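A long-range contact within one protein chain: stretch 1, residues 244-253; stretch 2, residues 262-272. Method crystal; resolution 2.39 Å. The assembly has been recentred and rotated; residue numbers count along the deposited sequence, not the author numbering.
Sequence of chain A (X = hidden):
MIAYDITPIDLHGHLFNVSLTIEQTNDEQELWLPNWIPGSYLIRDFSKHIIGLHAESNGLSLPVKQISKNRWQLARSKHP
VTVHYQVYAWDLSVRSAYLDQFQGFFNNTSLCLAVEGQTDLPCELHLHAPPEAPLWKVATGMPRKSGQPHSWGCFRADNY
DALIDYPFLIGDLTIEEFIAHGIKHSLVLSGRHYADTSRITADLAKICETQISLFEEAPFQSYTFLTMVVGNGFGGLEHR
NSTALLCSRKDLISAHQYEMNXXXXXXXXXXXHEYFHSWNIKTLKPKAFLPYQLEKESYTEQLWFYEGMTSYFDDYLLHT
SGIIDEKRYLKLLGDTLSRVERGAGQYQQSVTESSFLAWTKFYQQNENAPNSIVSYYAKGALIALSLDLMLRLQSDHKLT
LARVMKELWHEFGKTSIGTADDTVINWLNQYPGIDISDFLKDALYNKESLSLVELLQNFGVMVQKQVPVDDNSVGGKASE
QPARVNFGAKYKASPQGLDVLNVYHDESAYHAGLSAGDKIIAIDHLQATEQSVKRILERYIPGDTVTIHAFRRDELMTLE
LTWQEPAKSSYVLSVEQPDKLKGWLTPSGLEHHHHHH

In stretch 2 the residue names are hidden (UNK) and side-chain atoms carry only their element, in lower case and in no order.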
# COMPACT_ATOMS: atom_id res chain seq x y z
N ALA A 244 -2.81 8.46 -4.88
CA ALA A 244 -1.81 8.38 -5.94
C ALA A 244 -1.52 6.89 -6.16
O ALA A 244 -1.11 6.18 -5.23
CB ALA A 244 -0.54 9.12 -5.53
N LEU A 245 -1.75 6.43 -7.38
CA LEU A 245 -1.55 5.03 -7.72
C LEU A 245 -0.53 4.83 -8.83
O LEU A 245 -0.40 5.65 -9.73
CB LEU A 245 -2.86 4.41 -8.20
CG LEU A 245 -4.14 4.65 -7.41
CD1 LEU A 245 -5.33 4.19 -8.25
CD2 LEU A 245 -4.07 3.91 -6.07
N LEU A 246 0.20 3.73 -8.74
CA LEU A 246 1.15 3.35 -9.78
C LEU A 246 0.71 1.95 -10.15
O LEU A 246 0.72 1.06 -9.31
CB LEU A 246 2.58 3.31 -9.24
CG LEU A 246 3.59 2.81 -10.28
CD1 LEU A 246 3.63 3.76 -11.47
CD2 LEU A 246 4.96 2.68 -9.63
N CYS A 247 0.27 1.76 -11.39
CA CYS A 247 -0.19 0.44 -11.81
C CYS A 247 0.37 0.00 -13.15
O CYS A 247 0.89 0.80 -13.92
CB CYS A 247 -1.72 0.41 -11.86
SG CYS A 247 -2.39 1.30 -13.25
N SER A 248 0.24 -1.29 -13.42
CA SER A 248 0.72 -1.86 -14.67
C SER A 248 -0.32 -1.66 -15.76
O SER A 248 -1.53 -1.75 -15.51
CB SER A 248 1.01 -3.35 -14.48
OG SER A 248 1.97 -3.52 -13.45
N ARG A 249 0.16 -1.38 -16.96
CA ARG A 249 -0.71 -1.13 -18.10
C ARG A 249 -1.66 -2.30 -18.38
O ARG A 249 -2.74 -2.10 -18.94
CB ARG A 249 0.15 -0.84 -19.32
CG ARG A 249 -0.56 -0.20 -20.49
CD ARG A 249 0.46 0.44 -21.43
NE ARG A 249 1.68 -0.35 -21.47
CZ ARG A 249 2.86 0.07 -21.05
NH1 ARG A 249 3.02 1.29 -20.55
NH2 ARG A 249 3.89 -0.76 -21.08
N LYS A 250 -1.26 -3.50 -17.99
CA LYS A 250 -2.12 -4.66 -18.22
C LYS A 250 -3.29 -4.72 -17.24
O LYS A 250 -4.22 -5.48 -17.44
CB LYS A 250 -1.31 -5.96 -18.14
CG LYS A 250 -0.58 -6.19 -16.82
CD LYS A 250 0.09 -7.55 -16.81
CE LYS A 250 1.14 -7.68 -15.71
NZ LYS A 250 0.57 -7.55 -14.35
N ASP A 251 -3.24 -3.91 -16.19
CA ASP A 251 -4.31 -3.90 -15.19
C ASP A 251 -5.49 -3.02 -15.60
O ASP A 251 -6.56 -3.10 -15.00
CB ASP A 251 -3.77 -3.42 -13.84
CG ASP A 251 -2.63 -4.28 -13.32
OD1 ASP A 251 -2.54 -5.46 -13.72
OD2 ASP A 251 -1.82 -3.78 -12.50
N LEU A 252 -5.29 -2.19 -16.61
CA LEU A 252 -6.34 -1.30 -17.07
C LEU A 252 -7.02 -1.91 -18.28
O LEU A 252 -6.56 -1.76 -19.41
CB LEU A 252 -5.77 0.08 -17.41
CG LEU A 252 -5.12 0.81 -16.23
CD1 LEU A 252 -4.59 2.15 -16.70
CD2 LEU A 252 -6.12 1.02 -15.11
N ILE A 253 -8.12 -2.60 -18.01
CA ILE A 253 -8.89 -3.30 -19.03
C ILE A 253 -9.28 -2.43 -20.24
O ILE A 253 -9.67 -1.26 -20.10
CB ILE A 253 -10.13 -3.95 -18.37
CG1 ILE A 253 -10.78 -4.94 -19.33
CG2 ILE A 253 -11.11 -2.88 -17.90
CD1 ILE A 253 -11.60 -6.00 -18.61
N UNK A 262 -7.65 -11.38 -13.68
CA UNK A 262 -6.90 -11.16 -12.46
C UNK A 262 -6.19 -9.81 -12.37
O UNK A 262 -6.11 -9.21 -11.29
c UNK A 262 -5.88 -12.29 -12.26
o UNK A 262 -5.96 -14.50 -11.36
o UNK A 262 -7.67 -13.83 -12.56
c UNK A 262 -6.55 -13.63 -12.04
N UNK A 263 -5.67 -9.33 -13.49
CA UNK A 263 -4.95 -8.06 -13.49
C UNK A 263 -5.86 -6.86 -13.23
O UNK A 263 -5.55 -6.02 -12.40
c UNK A 263 -3.18 -8.96 -15.03
c UNK A 263 -4.20 -7.87 -14.80
n UNK A 263 -3.15 -9.50 -16.23
o UNK A 263 -2.42 -9.31 -14.12
N UNK A 264 -6.99 -6.80 -13.94
CA UNK A 264 -7.92 -5.70 -13.76
C UNK A 264 -8.47 -5.76 -12.33
O UNK A 264 -8.69 -4.73 -11.70
c UNK A 264 -12.10 -2.75 -14.39
c UNK A 264 -10.76 -2.42 -14.19
c UNK A 264 -9.78 -3.40 -14.31
c UNK A 264 -11.47 -5.03 -14.81
o UNK A 264 -13.07 -1.77 -14.27
c UNK A 264 -10.12 -4.72 -14.62
c UNK A 264 -12.46 -4.06 -14.70
c UNK A 264 -9.05 -5.79 -14.78
N UNK A 265 -8.66 -6.98 -11.83
CA UNK A 265 -9.16 -7.18 -10.47
C UNK A 265 -8.18 -6.59 -9.45
O UNK A 265 -8.59 -5.99 -8.46
c UNK A 265 -9.52 -9.09 -8.76
n UNK A 265 -8.24 -11.13 -8.57
o UNK A 265 -7.43 -9.28 -7.58
c UNK A 265 -8.30 -9.84 -8.25
c UNK A 265 -9.37 -8.68 -10.22
N UNK A 266 -6.89 -6.77 -9.70
CA UNK A 266 -5.87 -6.24 -8.82
C UNK A 266 -5.97 -4.71 -8.76
O UNK A 266 -5.81 -4.11 -7.70
c UNK A 266 -4.46 -6.65 -9.29
c UNK A 266 -3.39 -5.94 -8.49
o UNK A 266 -4.31 -8.06 -9.12
N UNK A 267 -6.25 -4.09 -9.90
CA UNK A 267 -6.39 -2.64 -9.96
C UNK A 267 -7.61 -2.18 -9.18
O UNK A 267 -7.54 -1.24 -8.39
c UNK A 267 -7.18 2.08 -11.73
c UNK A 267 -6.73 -0.68 -11.54
c UNK A 267 -5.72 0.22 -11.22
c UNK A 267 -8.20 1.18 -12.05
c UNK A 267 -5.94 1.60 -11.31
c UNK A 267 -6.51 -2.16 -11.41
c UNK A 267 -7.97 -0.19 -11.96
N UNK A 268 -8.75 -2.85 -9.41
CA UNK A 268 -9.97 -2.48 -8.70
C UNK A 268 -9.79 -2.67 -7.20
O UNK A 268 -10.31 -1.90 -6.40
c UNK A 268 -11.57 -2.99 -10.63
c UNK A 268 -11.87 -1.52 -10.75
c UNK A 268 -12.79 -3.82 -11.01
c UNK A 268 -11.15 -3.32 -9.20
N UNK A 269 -9.04 -3.70 -6.84
CA UNK A 269 -8.78 -3.98 -5.44
C UNK A 269 -7.92 -2.86 -4.84
O UNK A 269 -8.12 -2.44 -3.70
c UNK A 269 -8.09 -5.33 -5.29
o UNK A 269 -7.92 -5.66 -3.93
N UNK A 270 -6.96 -2.37 -5.63
CA UNK A 270 -6.08 -1.29 -5.19
C UNK A 270 -6.87 -0.00 -4.96
O UNK A 270 -6.70 0.67 -3.93
c UNK A 270 -4.98 -1.03 -6.22
c UNK A 270 -3.28 -0.05 -4.62
c UNK A 270 -4.02 0.14 -5.94
c UNK A 270 -3.02 0.24 -7.08
N UNK A 271 -7.74 0.34 -5.91
CA UNK A 271 -8.55 1.55 -5.80
C UNK A 271 -9.48 1.46 -4.60
O UNK A 271 -9.62 2.41 -3.83
c UNK A 271 -9.39 1.77 -7.05
s UNK A 271 -8.44 2.00 -8.55
N UNK A 272 -10.10 0.29 -4.44
CA UNK A 272 -11.01 0.04 -3.34
C UNK A 272 -10.27 0.20 -2.01
O UNK A 272 -10.83 0.69 -1.03
s UNK A 272 -12.77 -1.81 -2.20
c UNK A 272 -11.57 -1.38 -3.46

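Position 262 opens the helix with two carbons, the second carrying two oxygens. The carboxylate leads away from stretch 1 and finds its hydrogen bonds elsewhere in the structure. This is Asp262.

Position 263 also has two carbons, but the second carries one oxygen and one nitrogen. Its CB points toward stretch 1 and lies 3.1 Å from OD1 of Asp251. The amide makes it Asn263. Its OD1 accepts a weak hydrogen bond from NZ of Lys250, at 3.5 Å.

Position 264 has one carbon and then a six-carbon ring bearing an oxygen. CG2 of Ile253 sits over one ring face, 3.5 Å from the centroid. A phenol identifies Tyr264. Its CA approaches O of Asp251 at 3.2 Å, a CA-H...O contact made where the two backbones run close together.

Position 265 has three carbons, the third carrying oxygen and nitrogen. It points away and touches nothing on stretch 1. It is Gln265.

Position 266 has one carbon that carries an oxygen and a second carbon. That branching gives Thr266. Its OG1 turns back to the helix, donating to O of Asp262 at 3.0 Å.

Position 267 has one carbon and a bare six-carbon ring. CD2 of Leu252 lies over one face, 3.6 Å from the centroid and nearly on the ring normal. With no oxygen on the ring, this is Phe267. Its CD1 is 4.0 Å from SG of Cys247, which approaches obliquely.

Position 268 has four carbons forked at the second, and its CB points away from stretch 1. It is Leu268, with no contact across.

Position 269 has one carbon and one oxygen, out of reach of stretch 1. It is Ser269.

Position 270 has four carbons, again forked at the second, but its CB points toward the strand. It is Leu270; its CG meets CD2 of Leu245 at 3.8 Å.

Position 271 has one carbon and a sulfur, giving Cys271. Its SG lies 3.8 Å from CD1 of Leu245.

Position 272 repeats the carbon and sulfur, out of reach. It is Cys272.

The strand and helix run antiparallel, their axes 9.5 Å apart at closest approach. Side chains fill this space: Leu245 packs against Phe267, Leu270 and Cys271. The backbones draw closer beyond the strand, where CA of Asp251 is 4.3 Å from CA of Tyr264. There Leu252 and Ile253 each cover an aromatic face. The contact is mainly apolar, and its one hydrogen bond is weak.

Stretch 2 262-272: DNYQTFLSLCC
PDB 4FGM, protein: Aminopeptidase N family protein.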